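Local coordinates for protein mitochondrial enolase superfamily member 1 (Homo sapiens, PDB 4A35) that catalyses the magnesium-dependent dehydration of L-fuconate to 2-keto-3-deoxy-L-fuconate, a step in the breakdown of the sugar L-fucose, at residues L96-G100 with Q101-I105; R234-I237 with I238-I242; A261-W264 with M265-L268; C386-D390 with H391-H395; D431-V434 with W435-L439. One frame throughout, in Å; residues are numbered along the deposited sequence. Where two conformers were deposited one is given.

Contact 1: L96-G100 with Q101-I105; sequences LTSDG and QLRWI
Asp99 OD1 is gripped by two backbone amides: Leu102 N reaches it at 2.9 Å along an almost straight line (172°), from above the carboxylate plane, and Gln101 N meets it on the anti side at 3.0 Å. Aspartate suits this place because its short side chain, with CG anti to the backbone N (chi1 175°), swings an oxygen over the amides of the turn that follows. The other oxygen, OD2, is hydrogen-bonded by His76 NE2, so both ends of this buried carboxylate are satisfied. Asp99 O in turn accepts from Arg103 N at 2.9 Å, across the turn that leads from helix 89-97 into the 3-10 segment 102-105, in the N-terminal domain of this mandelate racemase/muconate lactonizing enzyme family member. Leu102 lays its CB 3.7 Å from Asp99 OD1 and packs beyond it on Ala72 and Leu73 of helix 63-73. Arg103 bends back at chi3 (-46°) over the turn, and its NE donates to Ser98 OG at 3.0 Å, the hydroxyl lying tilted from the guanidinium plane. Ser98 OG is also bonded by Arg154 NH2. A water joins Arg103 NH2 to Thr97 O, tying the guanidinium to the last turn of the helix, while Arg103 NH1 bonds Gln254 and His30 of the second subunit. Gln101 sends its amide across the same interface, to Asp32 O and Lys61 N of the second subunit.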
loop_
_atom_site.group_PDB
_atom_site.type_symbol
_atom_site.label_atom_id
_atom_site.label_comp_id
_atom_site.label_asym_id
_atom_site.label_seq_id
_atom_site.Cartn_x
_atom_site.Cartn_y
_atom_site.Cartn_z
ATOM N N LEU A 96 15.858 0.266 -4.720
ATOM C CA LEU A 96 15.149 0.399 -3.447
ATOM C C LEU A 96 13.670 -0.019 -3.546
ATOM O O LEU A 96 13.154 -0.632 -2.602
ATOM C CB LEU A 96 15.182 1.832 -2.914
ATOM C CG LEU A 96 16.541 2.383 -2.438
ATOM C CD1 LEU A 96 16.343 3.669 -1.651
ATOM C CD2 LEU A 96 17.280 1.382 -1.564
ATOM N N THR A 97 12.982 0.406 -4.635
ATOM C CA THR A 97 11.512 0.248 -4.764
ATOM C C THR A 97 11.084 -1.043 -5.507
ATOM O O THR A 97 9.892 -1.397 -5.460
ATOM C CB THR A 97 10.922 1.488 -5.502
ATOM O OG1 THR A 97 11.522 1.540 -6.791
ATOM C CG2 THR A 97 11.077 2.794 -4.732
ATOM N N SER A 98 12.018 -1.671 -6.270
ATOM C CA SER A 98 11.736 -2.912 -6.984
ATOM C C SER A 98 12.782 -3.969 -6.625
ATOM O O SER A 98 13.220 -4.743 -7.486
ATOM C CB SER A 98 11.653 -2.682 -8.489
ATOM O OG SER A 98 10.924 -3.742 -9.092
ATOM N N ASP A 99 13.167 -4.028 -5.335
ATOM C CA ASP A 99 14.062 -5.104 -4.846
ATOM C C ASP A 99 13.297 -6.448 -5.098
ATOM O O ASP A 99 12.136 -6.524 -4.739
ATOM C CB ASP A 99 14.352 -4.858 -3.350
ATOM C CG ASP A 99 15.173 -5.954 -2.683
ATOM O OD1 ASP A 99 14.671 -7.079 -2.569
ATOM O OD2 ASP A 99 16.281 -5.657 -2.210
ATOM N N GLY A 100 13.901 -7.429 -5.786
ATOM C CA GLY A 100 13.233 -8.675 -6.178
ATOM C C GLY A 100 12.503 -9.402 -5.063
ATOM O O GLY A 100 11.510 -10.073 -5.331
ATOM N N GLN A 101 12.939 -9.214 -3.787
ATOM C CA GLN A 101 12.210 -9.813 -2.664
ATOM C C GLN A 101 11.425 -8.755 -1.863
ATOM O O GLN A 101 10.253 -8.982 -1.580
ATOM C CB GLN A 101 13.152 -10.579 -1.721
ATOM C CG GLN A 101 13.788 -11.791 -2.414
ATOM C CD GLN A 101 14.587 -12.685 -1.496
ATOM O OE1 GLN A 101 14.758 -12.430 -0.310
ATOM N NE2 GLN A 101 15.081 -13.792 -2.018
ATOM N N LEU A 102 12.074 -7.606 -1.479
ATOM C CA LEU A 102 11.404 -6.608 -0.639
ATOM C C LEU A 102 10.202 -5.980 -1.323
ATOM O O LEU A 102 9.289 -5.556 -0.635
ATOM C CB LEU A 102 12.380 -5.489 -0.187
ATOM C CG LEU A 102 13.351 -5.857 0.908
ATOM C CD1 LEU A 102 14.426 -4.738 1.105
ATOM C CD2 LEU A 102 12.625 -6.141 2.238
ATOM N N ARG A 103 10.167 -5.928 -2.659
ATOM C CA ARG A 103 9.017 -5.265 -3.305
ATOM C C ARG A 103 7.681 -6.027 -2.983
ATOM O O ARG A 103 6.606 -5.424 -2.994
ATOM C CB ARG A 103 9.228 -5.166 -4.847
ATOM C CG ARG A 103 9.070 -6.525 -5.569
ATOM C CD ARG A 103 9.409 -6.443 -7.074
ATOM N NE ARG A 103 8.785 -5.278 -7.723
ATOM C CZ ARG A 103 7.507 -5.215 -8.094
ATOM N NH1 ARG A 103 6.688 -6.247 -7.876
ATOM N NH2 ARG A 103 7.039 -4.128 -8.692
ATOM N N TRP A 104 7.774 -7.308 -2.635
ATOM C CA TRP A 104 6.573 -8.099 -2.320
ATOM C C TRP A 104 5.842 -7.504 -1.106
ATOM O O TRP A 104 4.619 -7.626 -1.023
ATOM C CB TRP A 104 6.963 -9.554 -1.976
ATOM C CG TRP A 104 5.774 -10.490 -1.904
ATOM C CD1 TRP A 104 5.123 -10.904 -0.774
ATOM C CD2 TRP A 104 5.120 -11.121 -2.999
ATOM N NE1 TRP A 104 4.079 -11.731 -1.109
ATOM C CE2 TRP A 104 4.077 -11.919 -2.465
ATOM C CE3 TRP A 104 5.314 -11.097 -4.400
ATOM C CZ2 TRP A 104 3.171 -12.606 -3.283
ATOM C CZ3 TRP A 104 4.464 -11.837 -5.207
ATOM C CH2 TRP A 104 3.428 -12.615 -4.645
ATOM N N ILE A 105 6.592 -6.875 -0.180
ATOM C CA ILE A 105 5.942 -6.324 1.007
ATOM C C ILE A 105 5.310 -4.919 0.746
ATOM O O ILE A 105 4.682 -4.366 1.657
ATOM C CB ILE A 105 6.776 -6.381 2.269
ATOM C CG1 ILE A 105 7.978 -5.414 2.195
ATOM C CG2 ILE A 105 7.173 -7.877 2.609
ATOM C CD1 ILE A 105 8.750 -5.283 3.630
HETATM O O HOH W 1 8.454 -1.636 -7.882
#

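Contact 2: R234-I237 with I238-I242; sequences RCQI and IRDMI
Four consecutive i to i+4 backbone bonds run through residues 234-241, from Ile238 N to Arg234 O (3.0 Å) through to Met241 N to Ile237 O, so the two segments are successive turns of one regular helix. On its outer side Gln236 reaches forward to Asp240. With CG anti to the backbone N (chi1 -169°) and a bend at chi2, its NE2 donates to Asp240 OD1 at 2.9 Å and only weakly to OD2 at 3.3 Å. OD1 lies in the amide plane, whereas NE2 stands above the carboxylate plane, the two flat groups being turned 39° apart. An alanine at Gln236 would take away this amide and would probably leave the Asp240 carboxylate freer to turn. Ile237 CG2 lies 4.4 Å from Met241 CG on the flank facing helix 202-214. Ile238, branched and apolar, suits the inner side, packing on Val222 and Leu248. This division into a polar outer and an apolar inner surface is characteristic of a TIM-barrel helix, here the crossover between parallel strands 219-223 and 247-251.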
loop_
_atom_site.group_PDB
_atom_site.type_symbol
_atom_site.label_atom_id
_atom_site.label_comp_id
_atom_site.label_asym_id
_atom_site.label_seq_id
_atom_site.Cartn_x
_atom_site.Cartn_y
_atom_site.Cartn_z
ATOM N N ARG A 234 -18.191 24.373 14.481
ATOM C CA ARG A 234 -16.841 24.883 14.281
ATOM C C ARG A 234 -16.680 25.687 12.975
ATOM O O ARG A 234 -15.932 26.672 12.967
ATOM C CB ARG A 234 -15.790 23.761 14.391
ATOM C CG ARG A 234 -15.676 23.175 15.826
ATOM C CD ARG A 234 -14.572 22.131 15.912
ATOM N NE ARG A 234 -15.000 20.995 15.123
ATOM C CZ ARG A 234 -14.438 20.609 13.986
ATOM N NH1 ARG A 234 -13.314 21.190 13.559
ATOM N NH2 ARG A 234 -14.979 19.629 13.272
ATOM N N CYS A 235 -17.343 25.269 11.872
ATOM C CA CYS A 235 -17.270 25.996 10.604
ATOM C C CYS A 235 -17.949 27.354 10.770
ATOM O O CYS A 235 -17.420 28.342 10.282
ATOM C CB CYS A 235 -17.894 25.187 9.468
ATOM S SG CYS A 235 -16.890 23.784 8.947
ATOM N N GLN A 236 -19.063 27.410 11.517
ATOM C CA GLN A 236 -19.769 28.682 11.806
ATOM C C GLN A 236 -18.835 29.663 12.552
ATOM O O GLN A 236 -18.695 30.820 12.138
ATOM C CB GLN A 236 -21.051 28.456 12.620
ATOM C CG GLN A 236 -21.942 29.716 12.717
ATOM C CD GLN A 236 -22.454 30.135 11.360
ATOM O OE1 GLN A 236 -23.174 29.403 10.698
ATOM N NE2 GLN A 236 -22.029 31.276 10.877
ATOM N N ILE A 237 -18.160 29.183 13.583
ATOM C CA ILE A 237 -17.227 30.016 14.361
ATOM C C ILE A 237 -16.102 30.537 13.454
ATOM O O ILE A 237 -15.816 31.737 13.472
ATOM C CB ILE A 237 -16.681 29.263 15.606
ATOM C CG1 ILE A 237 -17.787 29.130 16.683
ATOM C CG2 ILE A 237 -15.406 29.939 16.175
ATOM C CD1 ILE A 237 -17.589 28.034 17.639
ATOM N N ILE A 238 -15.473 29.657 12.655
ATOM C CA ILE A 238 -14.352 30.099 11.830
ATOM C C ILE A 238 -14.837 31.106 10.773
ATOM O O ILE A 238 -14.247 32.173 10.638
ATOM C CB ILE A 238 -13.586 28.905 11.212
ATOM C CG1 ILE A 238 -12.961 28.031 12.345
ATOM C CG2 ILE A 238 -12.505 29.402 10.239
ATOM C CD1 ILE A 238 -12.426 26.613 11.782
ATOM N N ARG A 239 -15.887 30.754 10.027
ATOM C CA ARG A 239 -16.416 31.605 8.961
ATOM C C ARG A 239 -16.857 32.992 9.511
ATOM O O ARG A 239 -16.569 33.987 8.844
ATOM C CB ARG A 239 -17.536 30.868 8.172
ATOM C CG ARG A 239 -18.056 31.587 6.923
ATOM C CD ARG A 239 -16.964 32.112 6.014
ATOM N NE ARG A 239 -16.636 31.183 4.937
ATOM C CZ ARG A 239 -15.632 31.365 4.098
ATOM N NH1 ARG A 239 -14.810 32.401 4.249
ATOM N NH2 ARG A 239 -15.420 30.500 3.111
ATOM N N ASP A 240 -17.405 33.073 10.748
ATOM C CA ASP A 240 -17.771 34.340 11.390
ATOM C C ASP A 240 -16.533 35.151 11.815
ATOM O O ASP A 240 -16.609 36.383 11.822
ATOM C CB ASP A 240 -18.653 34.103 12.626
ATOM C CG ASP A 240 -20.075 33.622 12.348
ATOM O OD1 ASP A 240 -20.525 33.698 11.154
ATOM O OD2 ASP A 240 -20.721 33.126 13.296
ATOM N N MET A 241 -15.429 34.469 12.233
ATOM C CA MET A 241 -14.182 35.144 12.654
ATOM C C MET A 241 -13.432 35.670 11.441
ATOM O O MET A 241 -12.924 36.786 11.480
ATOM C CB MET A 241 -13.228 34.213 13.444
ATOM C CG MET A 241 -13.670 33.787 14.855
ATOM S SD MET A 241 -13.751 35.064 16.122
ATOM C CE MET A 241 -12.007 35.527 16.259
ATOM N N ILE A 242 -13.318 34.848 10.380
ATOM C CA ILE A 242 -12.502 35.168 9.200
ATOM C C ILE A 242 -13.255 35.982 8.117
ATOM O O ILE A 242 -12.600 36.621 7.293
ATOM C CB ILE A 242 -11.813 33.897 8.598
ATOM C CG1 ILE A 242 -12.782 33.010 7.757
ATOM C CG2 ILE A 242 -11.087 33.090 9.709
ATOM C CD1 ILE A 242 -12.071 31.890 6.904
#

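Contact 3: A261-W264 with M265-L268; sequences AVEW and MSKL
Trp264 O takes two backbone donors, Lys267 N at 3.1 Å and Leu268 N at 3.2 Å, near the C-terminal end of helix 258-268, the crossover helix of a beta-alpha-beta unit in the TIM-barrel domain. Leu268 N lies in the carbonyl plane and Lys267 N well above it, so the carbonyl serves an i+4 and an i+3 bond together. Just before them, the amides of Met265 and Ser266 are met by Ala261 O and Val262 O. Glu263 O receives weak bonds from Ser266 N and Lys267 N; in the conformer given, one of two, the short side chain of Ser266 also lets its hydroxyl donate back to this carbonyl. Glu263 bends at chi2 (56°), so that OE2 forms a salt bridge with Lys267 NZ at 3.2 Å on the outer surface. The indole N-H of Trp264, NE1, donates to Asp231 OD2 on helix 228-242. A leucine at Trp264 would remove that N-H and would probably leave Asp231 OD2 without this donor and Leu268 CD1 without the ring edge it packs on. Trp264 and Leu268 lie side by side, Leu268 CD1 meeting the edge of the indole in its plane, 3.6 Å from Trp264 CD1.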
loop_
_atom_site.group_PDB
_atom_site.type_symbol
_atom_site.label_atom_id
_atom_site.label_comp_id
_atom_site.label_asym_id
_atom_site.label_seq_id
_atom_site.Cartn_x
_atom_site.Cartn_y
_atom_site.Cartn_z
ATOM N N ALA A 261 -20.289 11.136 1.379
ATOM C CA ALA A 261 -19.461 12.348 1.209
ATOM C C ALA A 261 -20.266 13.453 0.510
ATOM O O ALA A 261 -20.205 14.616 0.903
ATOM C CB ALA A 261 -18.226 12.045 0.394
ATOM N N VAL A 262 -21.054 13.081 -0.518
ATOM C CA VAL A 262 -21.851 14.072 -1.233
ATOM C C VAL A 262 -22.916 14.647 -0.327
ATOM O O VAL A 262 -23.123 15.860 -0.310
ATOM C CB VAL A 262 -22.464 13.479 -2.539
ATOM C CG1 VAL A 262 -23.427 14.472 -3.216
ATOM C CG2 VAL A 262 -21.344 13.055 -3.494
ATOM N N GLU A 263 -23.576 13.793 0.457
ATOM C CA GLU A 263 -24.649 14.270 1.331
ATOM C C GLU A 263 -24.134 15.226 2.449
ATOM O O GLU A 263 -24.718 16.295 2.705
ATOM C CB GLU A 263 -25.379 13.053 1.944
ATOM C CG GLU A 263 -26.517 13.418 2.901
ATOM C CD GLU A 263 -27.623 14.325 2.381
ATOM O OE1 GLU A 263 -27.832 14.388 1.147
ATOM O OE2 GLU A 263 -28.304 14.956 3.223
ATOM N N TRP A 264 -23.081 14.815 3.111
ATOM C CA TRP A 264 -22.457 15.588 4.186
ATOM C C TRP A 264 -21.985 16.964 3.658
ATOM O O TRP A 264 -22.282 18.011 4.254
ATOM C CB TRP A 264 -21.293 14.771 4.758
ATOM C CG TRP A 264 -20.873 15.187 6.128
ATOM C CD1 TRP A 264 -20.284 16.376 6.483
ATOM C CD2 TRP A 264 -20.747 14.322 7.265
ATOM N NE1 TRP A 264 -19.854 16.319 7.782
ATOM C CE2 TRP A 264 -20.131 15.074 8.294
ATOM C CE3 TRP A 264 -21.155 13.000 7.539
ATOM C CZ2 TRP A 264 -19.867 14.534 9.565
ATOM C CZ3 TRP A 264 -20.936 12.485 8.821
ATOM C CH2 TRP A 264 -20.277 13.244 9.804
ATOM N N MET A 265 -21.347 16.964 2.481
ATOM C CA MET A 265 -20.832 18.199 1.868
ATOM C C MET A 265 -21.951 19.122 1.396
ATOM O O MET A 265 -21.764 20.353 1.408
ATOM C CB MET A 265 -19.836 17.908 0.745
ATOM C CG MET A 265 -18.475 17.433 1.276
ATOM S SD MET A 265 -17.767 18.537 2.553
ATOM C CE MET A 265 -17.760 20.132 1.611
ATOM N N SER A 266 -23.127 18.554 1.025
ATOM C CA SER A 266 -24.281 19.372 0.628
ATOM C C SER A 266 -24.744 20.229 1.820
ATOM O O SER A 266 -25.242 21.343 1.628
ATOM C CB SER A 266 -25.435 18.497 0.134
ATOM O OG SER A 266 -26.126 17.910 1.222
ATOM N N LYS A 267 -24.541 19.716 3.066
ATOM C CA LYS A 267 -24.939 20.404 4.304
ATOM C C LYS A 267 -23.870 21.439 4.756
ATOM O O LYS A 267 -24.202 22.421 5.450
ATOM C CB LYS A 267 -25.203 19.367 5.401
ATOM C CG LYS A 267 -26.506 18.617 5.114
ATOM C CD LYS A 267 -26.581 17.340 5.877
ATOM C CE LYS A 267 -27.930 16.676 5.787
ATOM N NZ LYS A 267 -27.895 15.315 6.398
ATOM N N LEU A 268 -22.588 21.193 4.406
ATOM C CA LEU A 268 -21.479 22.120 4.767
ATOM C C LEU A 268 -21.196 23.164 3.662
ATOM O O LEU A 268 -20.381 24.074 3.864
ATOM C CB LEU A 268 -20.176 21.331 5.067
ATOM C CG LEU A 268 -20.213 20.466 6.319
ATOM C CD1 LEU A 268 -18.923 19.686 6.495
ATOM C CD2 LEU A 268 -20.671 21.277 7.585
#

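Contact 4: C386-D390 with H391-H395; sequences CEYVD and HLHEH
His393 reaches back towards Val389 from the 3-10 segment that follows strand 386-388. From CB, its CG stands anti to the carbonyl carbon (chi1 -55°), which carries the imidazole over the turn. CD2 comes 3.6 Å from Tyr388 OH, ND1 bonds Glu364 OE2, and CE1 approaches Tyr388 CE1 at 4.0 Å. At the tip, NE2 donates to Val389 O at 2.8 Å in a nearly straight bond (163°) that lies in both the carbonyl and ring planes. His391 O sits over one face of the imidazole, offset towards the rim; the Tyr388 ring is almost parallel to it (8°) but slid so far that the two barely overlap. In the conformer given, His391 lies alongside Val389, ND1 near CG1, and meets the ring of Tyr35, probably a substrate-binding residue. A water bridges Asp390 O and Glu394 OE1. Histidine suits this place because its two nitrogens serve different partners: with NE2 donating to a carbonyl and ND1 facing a carboxylate, the ring is probably protonated on both and positively charged.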
loop_
_atom_site.group_PDB
_atom_site.type_symbol
_atom_site.label_atom_id
_atom_site.label_comp_id
_atom_site.label_asym_id
_atom_site.label_seq_id
_atom_site.Cartn_x
_atom_site.Cartn_y
_atom_site.Cartn_z
ATOM N N CYS A 386 0.625 26.314 -0.035
ATOM C CA CYS A 386 1.271 25.248 0.717
ATOM C C CYS A 386 0.693 25.167 2.118
ATOM O O CYS A 386 0.591 26.189 2.787
ATOM C CB CYS A 386 2.777 25.469 0.772
ATOM S SG CYS A 386 3.669 24.024 1.396
ATOM N N GLU A 387 0.398 23.965 2.608
ATOM C CA GLU A 387 -0.099 23.871 3.976
ATOM C C GLU A 387 0.990 24.288 4.991
ATOM O O GLU A 387 2.186 24.063 4.764
ATOM C CB GLU A 387 -0.554 22.445 4.271
ATOM C CG GLU A 387 -1.154 22.212 5.661
ATOM C CD GLU A 387 -1.868 20.874 5.791
ATOM O OE1 GLU A 387 -1.463 19.897 5.112
ATOM O OE2 GLU A 387 -2.844 20.803 6.586
ATOM N N TYR A 388 0.561 24.841 6.119
ATOM C CA TYR A 388 1.472 25.119 7.213
ATOM C C TYR A 388 0.812 24.725 8.560
ATOM O O TYR A 388 -0.364 24.997 8.775
ATOM C CB TYR A 388 1.921 26.600 7.236
ATOM C CG TYR A 388 2.807 26.940 8.426
ATOM C CD1 TYR A 388 4.167 26.619 8.427
ATOM C CD2 TYR A 388 2.260 27.446 9.601
ATOM C CE1 TYR A 388 4.979 26.909 9.538
ATOM C CE2 TYR A 388 3.051 27.714 10.715
ATOM C CZ TYR A 388 4.405 27.435 10.683
ATOM O OH TYR A 388 5.160 27.719 11.791
ATOM N N VAL A 389 1.582 24.105 9.456
ATOM C CA VAL A 389 1.127 23.805 10.825
ATOM C C VAL A 389 2.241 24.290 11.765
ATOM O O VAL A 389 3.423 24.187 11.428
ATOM C CB VAL A 389 0.695 22.321 11.074
ATOM C CG1 VAL A 389 -0.130 22.196 12.362
ATOM C CG2 VAL A 389 -0.125 21.776 9.891
ATOM N N ASP A 390 1.859 24.875 12.898
ATOM C CA ASP A 390 2.794 25.504 13.861
ATOM C C ASP A 390 3.515 24.546 14.860
ATOM O O ASP A 390 4.124 25.034 15.818
ATOM C CB ASP A 390 2.051 26.584 14.697
ATOM C CG ASP A 390 0.854 26.071 15.516
ATOM O OD1 ASP A 390 0.253 25.034 15.123
ATOM O OD2 ASP A 390 0.470 26.749 16.507
ATOM N N HIS A 391 3.484 23.236 14.579
ATOM C CA HIS A 391 4.067 22.165 15.400
ATOM C C HIS A 391 5.593 21.906 15.199
ATOM O O HIS A 391 6.019 21.753 14.051
ATOM C CB HIS A 391 3.340 20.827 15.060
ATOM C CG HIS A 391 2.065 20.530 15.803
ATOM N ND1 HIS A 391 0.900 21.271 15.590
ATOM C CD2 HIS A 391 1.779 19.497 16.632
ATOM C CE1 HIS A 391 -0.029 20.692 16.328
ATOM N NE2 HIS A 391 0.453 19.614 16.970
ATOM N N LEU A 392 6.389 21.759 16.327
ATOM C CA LEU A 392 7.697 21.078 16.365
ATOM C C LEU A 392 8.866 21.577 15.518
ATOM O O LEU A 392 9.907 20.887 15.428
ATOM C CB LEU A 392 7.438 19.586 15.970
ATOM C CG LEU A 392 6.331 18.825 16.783
ATOM C CD1 LEU A 392 6.078 17.402 16.191
ATOM C CD2 LEU A 392 6.656 18.795 18.297
ATOM N N HIS A 393 8.751 22.753 14.947
ATOM C CA HIS A 393 9.845 23.347 14.171
ATOM C C HIS A 393 11.108 23.598 15.018
ATOM O O HIS A 393 12.202 23.548 14.461
ATOM C CB HIS A 393 9.405 24.668 13.517
ATOM C CG HIS A 393 8.175 24.502 12.679
ATOM N ND1 HIS A 393 8.211 23.824 11.470
ATOM C CD2 HIS A 393 6.886 24.803 12.975
ATOM C CE1 HIS A 393 6.957 23.786 11.040
ATOM N NE2 HIS A 393 6.125 24.378 11.910
ATOM N N GLU A 394 10.963 23.791 16.353
ATOM C CA GLU A 394 12.086 24.023 17.284
ATOM C C GLU A 394 13.038 22.785 17.356
ATOM O O GLU A 394 14.161 22.915 17.849
ATOM C CB GLU A 394 11.579 24.407 18.705
ATOM C CG GLU A 394 10.780 23.339 19.464
ATOM C CD GLU A 394 9.298 23.214 19.136
ATOM O OE1 GLU A 394 8.853 23.786 18.118
ATOM O OE2 GLU A 394 8.565 22.576 19.927
ATOM N N HIS A 395 12.602 21.612 16.826
ATOM C CA HIS A 395 13.430 20.400 16.872
ATOM C C HIS A 395 14.276 20.235 15.607
ATOM O O HIS A 395 15.096 19.316 15.543
ATOM C CB HIS A 395 12.570 19.150 17.122
ATOM C CG HIS A 395 11.762 19.234 18.386
ATOM N ND1 HIS A 395 12.365 19.376 19.620
ATOM C CD2 HIS A 395 10.420 19.257 18.560
ATOM C CE1 HIS A 395 11.385 19.448 20.503
ATOM N NE2 HIS A 395 10.204 19.341 19.928
HETATM O O HOH W 2 7.290 25.092 16.280
#

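Contact 5: D431-V434 with W435-L439; sequences DGEV and WKKLL. With EDO (1,2-ethanediol), chain H.
Trp435, the third residue of helix 433-438, sets its CB 3.9 Å from Gly432 O, the carbonyl of the N-cap residue of this short C-terminal helix. Its buried indole donates from NE1 to Arg16 O and meets Tyr429 edge-to-face, fastening the helix to the N-terminal part of the chain. Lys436 N then bonds Gly432 O at 3.0 Å, giving the first turn its i to i+4 link. Its long aliphatic chain, extended beyond CG, runs past Asp431 O with CE at 3.3 Å. Lys437 N is held by Glu433 O at 3.1 Å and more weakly by Val434 O. The side chain of Lys437, extended and long enough to reach back one turn, pairs with Glu433 in a salt bridge: NZ stands above the carboxylate plane, 3.0 Å from Glu433 OE2, and donates as well to O1 of a bound 1,2-ethanediol, probably from the crystallisation liquor, at 2.7 Å. Leu438 N follows, bonded to Val434 O at 2.9 Å in the carbonyl plane. Its side chain runs beside that of Val434, and CD1 touches two apolar partners, one face of the Trp435 ring, offset towards the rim, and Val434 CG1 at 3.8 Å.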
loop_
_atom_site.group_PDB
_atom_site.type_symbol
_atom_site.label_atom_id
_atom_site.label_comp_id
_atom_site.label_asym_id
_atom_site.label_seq_id
_atom_site.Cartn_x
_atom_site.Cartn_y
_atom_site.Cartn_z
ATOM N N ASP A 431 13.521 4.673 24.934
ATOM C CA ASP A 431 14.442 5.014 26.033
ATOM C C ASP A 431 14.852 6.495 26.218
ATOM O O ASP A 431 15.567 6.796 27.166
ATOM C CB ASP A 431 15.685 4.107 25.929
ATOM C CG ASP A 431 15.356 2.612 26.091
ATOM O OD1 ASP A 431 14.429 2.278 26.886
ATOM O OD2 ASP A 431 15.963 1.789 25.371
ATOM N N GLY A 432 14.310 7.420 25.428
ATOM C CA GLY A 432 14.591 8.837 25.603
ATOM C C GLY A 432 13.916 9.356 26.862
ATOM O O GLY A 432 12.933 8.758 27.320
ATOM N N GLU A 433 14.431 10.452 27.427
ATOM C CA GLU A 433 13.928 11.064 28.689
ATOM C C GLU A 433 12.405 11.198 28.711
ATOM O O GLU A 433 11.762 10.827 29.701
ATOM C CB GLU A 433 14.573 12.459 28.949
ATOM C CG GLU A 433 13.782 13.343 29.946
ATOM C CD GLU A 433 14.001 14.855 29.971
ATOM O OE1 GLU A 433 15.167 15.279 29.779
ATOM O OE2 GLU A 433 13.035 15.603 30.277
ATOM N N VAL A 434 11.825 11.748 27.628
ATOM C CA VAL A 434 10.399 12.033 27.585
ATOM C C VAL A 434 9.588 10.733 27.726
ATOM O O VAL A 434 8.646 10.697 28.532
ATOM C CB VAL A 434 10.026 12.847 26.314
ATOM C CG1 VAL A 434 8.509 12.970 26.137
ATOM C CG2 VAL A 434 10.681 14.230 26.350
ATOM N N TRP A 435 10.002 9.651 27.021
ATOM C CA TRP A 435 9.270 8.381 27.059
ATOM C C TRP A 435 9.535 7.614 28.325
ATOM O O TRP A 435 8.650 6.877 28.742
ATOM C CB TRP A 435 9.540 7.558 25.789
ATOM C CG TRP A 435 8.967 8.305 24.618
ATOM C CD1 TRP A 435 9.651 9.089 23.724
ATOM C CD2 TRP A 435 7.569 8.559 24.386
ATOM N NE1 TRP A 435 8.763 9.775 22.919
ATOM C CE2 TRP A 435 7.480 9.466 23.304
ATOM C CE3 TRP A 435 6.376 8.073 24.972
ATOM C CZ2 TRP A 435 6.251 9.917 22.810
ATOM C CZ3 TRP A 435 5.163 8.576 24.524
ATOM C CH2 TRP A 435 5.108 9.420 23.400
ATOM N N LYS A 436 10.679 7.846 29.009
ATOM C CA LYS A 436 10.917 7.194 30.302
ATOM C C LYS A 436 10.010 7.875 31.373
ATOM O O LYS A 436 9.630 7.238 32.349
ATOM C CB LYS A 436 12.413 7.271 30.704
ATOM C CG LYS A 436 13.296 6.283 29.953
ATOM C CD LYS A 436 14.764 6.467 30.321
ATOM C CE LYS A 436 15.590 5.229 30.027
ATOM N NZ LYS A 436 17.048 5.521 30.057
ATOM N N LYS A 437 9.618 9.146 31.141
ATOM C CA LYS A 437 8.753 9.866 32.086
ATOM C C LYS A 437 7.285 9.510 31.796
ATOM O O LYS A 437 6.478 9.428 32.715
ATOM C CB LYS A 437 8.973 11.397 31.964
ATOM C CG LYS A 437 10.269 11.868 32.657
ATOM C CD LYS A 437 10.571 13.359 32.394
ATOM C CE LYS A 437 11.722 13.823 33.249
ATOM N NZ LYS A 437 11.984 15.303 33.043
ATOM N N LEU A 438 6.931 9.371 30.503
ATOM C CA LEU A 438 5.556 9.084 30.124
ATOM C C LEU A 438 5.192 7.605 30.284
ATOM O O LEU A 438 4.007 7.285 30.445
ATOM C CB LEU A 438 5.299 9.516 28.674
ATOM C CG LEU A 438 5.331 11.059 28.449
ATOM C CD1 LEU A 438 5.116 11.400 26.968
ATOM C CD2 LEU A 438 4.249 11.768 29.256
ATOM N N LEU A 439 6.171 6.716 30.090
ATOM C CA LEU A 439 5.968 5.269 30.158
ATOM C C LEU A 439 7.078 4.685 31.034
ATOM O O LEU A 439 8.002 4.059 30.506
ATOM C CB LEU A 439 5.935 4.627 28.734
ATOM C CG LEU A 439 4.682 4.896 27.902
ATOM C CD1 LEU A 439 4.903 4.538 26.396
ATOM C CD2 LEU A 439 3.453 4.185 28.479
HETATM C C1 EDO H . 14.697 16.879 34.828
HETATM O O1 EDO H . 14.393 16.456 33.504
HETATM C C2 EDO H . 15.350 15.618 35.510
HETATM O O2 EDO H . 14.477 14.499 35.474
#

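The five contacts follow one another in series from the N terminus; each closes within its own stretch of chain, and none nests in or crosses another. Contact 1 forms the turn after helix 89-97 in the N-terminal domain and faces the second subunit. Contacts 2 and 3 lie on consecutive crossover helices of the TIM barrel, sharing strand 247-251 between them; their nearest atoms are about 5 Å apart, and Asp231 on the first helix holds Trp264 on the second. Contact 4 closes the turn leaving strand 386-388 beside the probable substrate site. Contact 5, its centre about 23 Å from that of contact 4, sets the C-terminal helix against the N-terminal part of the chain.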